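Local atomic coordinates of uncharacterized protein (Pyrococcus abyssi, PDB entry 5IFF), a protein that acts as the restriction DNA glycosylase R.PabI, binds double-stranded DNA as a tetramer and probably removes adenine bases from its recognition site. Residues E92-A97 with F212-I217. The protein carries 2 engineered substitutions. Sequence-based numbering, arbitrary orientation.
Sequences ELLKFA and FLRSII
L94 and L213 face each other where helices 87-99 and 203-216 run nearly antiparallel: the local axes come within 10.8 Å at 152°, and the CA atoms of L94 and L213 lie 7.6 Å apart. The contact is apolar and small, burying 201 Å² over both sides. L94 gives up the most surface. Its two methyl groups divide the work. CD2 of L94 lies 3.9 Å from CB of L213 and also touches its CD1. The two leucine side chains pass alongside, pointing opposite ways. CD1 of L94 instead meets CD1 of I217 tip to tip, at 3.8 Å. The CG1 branch of I217 is anti to the carbonyl carbon (chi1 -69°), and it carries the CD1 methyl that makes this contact. CD1 of L213 lies 4.1 Å from CB of L93. R214 adds an aliphatic touch, with its CG 4.3 Å from CD2 of L94. L93 rests on L195 and K196 of helix 188-201, L94 also touches V210, and L213 and I217 both touch I90. K206 NZ bonds to A97 O, a polar tie between the same two helices. The contact thus joins helix 87-99 to the last helix of the modelled chain, away from the adenine-binding residues and with its nearest atom about 21 Å from the bound DNA. Between the two segments the chemistry is methyl against methyl and methylene, so shape and burial of apolar surface, not directed bonds, hold this part of the helix pair.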
loop_
_atom_site.group_PDB
_atom_site.type_symbol
_atom_site.label_atom_id
_atom_site.label_comp_id
_atom_site.label_asym_id
_atom_site.label_seq_id
_atom_site.Cartn_x
_atom_site.Cartn_y
_atom_site.Cartn_z
ATOM N N GLU A 92 -31.986 26.471 -11.182
ATOM C CA GLU A 92 -32.634 25.978 -9.960
ATOM C C GLU A 92 -31.615 25.403 -8.955
ATOM O O GLU A 92 -31.732 25.567 -7.760
ATOM C CB GLU A 92 -33.666 24.887 -10.295
ATOM C CG GLU A 92 -34.930 25.414 -10.969
ATOM C CD GLU A 92 -35.765 26.303 -10.058
ATOM O OE1 GLU A 92 -36.178 25.842 -8.973
ATOM O OE2 GLU A 92 -36.006 27.469 -10.429
ATOM N N LEU A 93 -30.617 24.726 -9.452
ATOM C CA LEU A 93 -29.600 24.220 -8.548
ATOM C C LEU A 93 -28.748 25.365 -7.955
ATOM O O LEU A 93 -28.361 25.319 -6.783
ATOM C CB LEU A 93 -28.710 23.226 -9.269
ATOM C CG LEU A 93 -29.397 21.891 -9.525
ATOM C CD1 LEU A 93 -28.669 21.139 -10.622
ATOM C CD2 LEU A 93 -29.421 21.142 -8.202
ATOM N N LEU A 94 -28.427 26.362 -8.777
ATOM C CA LEU A 94 -27.668 27.532 -8.256
ATOM C C LEU A 94 -28.476 28.273 -7.187
ATOM O O LEU A 94 -27.910 28.742 -6.157
ATOM C CB LEU A 94 -27.264 28.470 -9.401
ATOM C CG LEU A 94 -26.211 27.896 -10.373
ATOM C CD1 LEU A 94 -26.023 28.894 -11.540
ATOM C CD2 LEU A 94 -24.914 27.619 -9.672
ATOM N N LYS A 95 -29.780 28.377 -7.410
ATOM C CA LYS A 95 -30.697 28.974 -6.431
ATOM C C LYS A 95 -30.737 28.185 -5.108
ATOM O O LYS A 95 -30.793 28.762 -4.021
ATOM C CB LYS A 95 -32.114 29.045 -6.982
ATOM C CG LYS A 95 -33.040 29.939 -6.144
ATOM C CD LYS A 95 -34.396 30.201 -6.842
ATOM C CE LYS A 95 -34.256 30.437 -8.354
ATOM N NZ LYS A 95 -35.306 31.361 -8.949
ATOM N N PHE A 96 -30.786 26.871 -5.225
ATOM C CA PHE A 96 -30.717 25.993 -4.050
ATOM C C PHE A 96 -29.429 26.254 -3.243
ATOM O O PHE A 96 -29.477 26.488 -2.016
ATOM C CB PHE A 96 -30.801 24.527 -4.493
ATOM C CG PHE A 96 -30.623 23.525 -3.362
ATOM C CD1 PHE A 96 -31.640 23.322 -2.430
ATOM C CD2 PHE A 96 -29.448 22.803 -3.248
ATOM C CE1 PHE A 96 -31.498 22.381 -1.389
ATOM C CE2 PHE A 96 -29.286 21.864 -2.207
ATOM C CZ PHE A 96 -30.328 21.660 -1.274
ATOM N N ALA A 97 -28.291 26.252 -3.936
ATOM C CA ALA A 97 -27.025 26.508 -3.273
ATOM C C ALA A 97 -26.995 27.859 -2.565
ATOM O O ALA A 97 -26.359 27.972 -1.506
ATOM C CB ALA A 97 -25.878 26.400 -4.259
ATOM N N PHE A 212 -18.306 24.992 -10.655
ATOM C CA PHE A 212 -18.463 24.030 -11.759
ATOM C C PHE A 212 -19.720 24.326 -12.598
ATOM O O PHE A 212 -19.654 24.420 -13.829
ATOM C CB PHE A 212 -18.547 22.610 -11.212
ATOM C CG PHE A 212 -18.974 21.597 -12.249
ATOM C CD1 PHE A 212 -18.209 21.398 -13.398
ATOM C CD2 PHE A 212 -20.151 20.892 -12.081
ATOM C CE1 PHE A 212 -18.615 20.469 -14.355
ATOM C CE2 PHE A 212 -20.566 19.956 -13.033
ATOM C CZ PHE A 212 -19.800 19.749 -14.157
ATOM N N LEU A 213 -20.863 24.448 -11.929
ATOM C CA LEU A 213 -22.101 24.752 -12.648
ATOM C C LEU A 213 -22.013 26.088 -13.358
ATOM O O LEU A 213 -22.366 26.194 -14.518
ATOM C CB LEU A 213 -23.311 24.756 -11.705
ATOM C CG LEU A 213 -23.618 23.382 -11.087
ATOM C CD1 LEU A 213 -24.719 23.510 -10.047
ATOM C CD2 LEU A 213 -24.019 22.358 -12.220
ATOM N N ARG A 214 -21.511 27.125 -12.678
ATOM C CA ARG A 214 -21.317 28.393 -13.355
ATOM C C ARG A 214 -20.464 28.240 -14.607
ATOM O O ARG A 214 -20.703 28.926 -15.593
ATOM C CB ARG A 214 -20.687 29.469 -12.423
ATOM C CG ARG A 214 -21.684 29.962 -11.396
ATOM C CD ARG A 214 -20.997 30.850 -10.371
ATOM N NE ARG A 214 -21.871 31.322 -9.298
ATOM C CZ ARG A 214 -21.412 31.864 -8.163
ATOM N NH1 ARG A 214 -20.085 31.956 -7.920
ATOM N NH2 ARG A 214 -22.278 32.291 -7.261
ATOM N N SER A 215 -19.497 27.329 -14.584
ATOM C CA SER A 215 -18.561 27.219 -15.701
ATOM C C SER A 215 -19.202 26.488 -16.872
ATOM O O SER A 215 -18.813 26.715 -18.016
ATOM C CB SER A 215 -17.291 26.470 -15.284
ATOM O OG SER A 215 -17.527 25.070 -15.172
ATOM N N ILE A 216 -20.150 25.594 -16.597
ATOM C CA ILE A 216 -20.755 24.910 -17.746
ATOM C C ILE A 216 -21.850 25.777 -18.432
ATOM O O ILE A 216 -22.103 25.606 -19.596
ATOM C CB ILE A 216 -21.334 23.546 -17.383
ATOM C CG1 ILE A 216 -22.549 23.687 -16.507
ATOM C CG2 ILE A 216 -20.281 22.625 -16.727
ATOM C CD1 ILE A 216 -23.144 22.287 -16.128
ATOM N N ILE A 217 -22.491 26.682 -17.706
ATOM C CA ILE A 217 -23.308 27.719 -18.326
ATOM C C ILE A 217 -22.467 28.551 -19.325
ATOM O O ILE A 217 -22.911 28.845 -20.436
ATOM C CB ILE A 217 -23.866 28.707 -17.284
ATOM C CG1 ILE A 217 -24.908 28.064 -16.395
ATOM C CG2 ILE A 217 -24.509 29.933 -17.969
ATOM C CD1 ILE A 217 -25.260 29.040 -15.286
#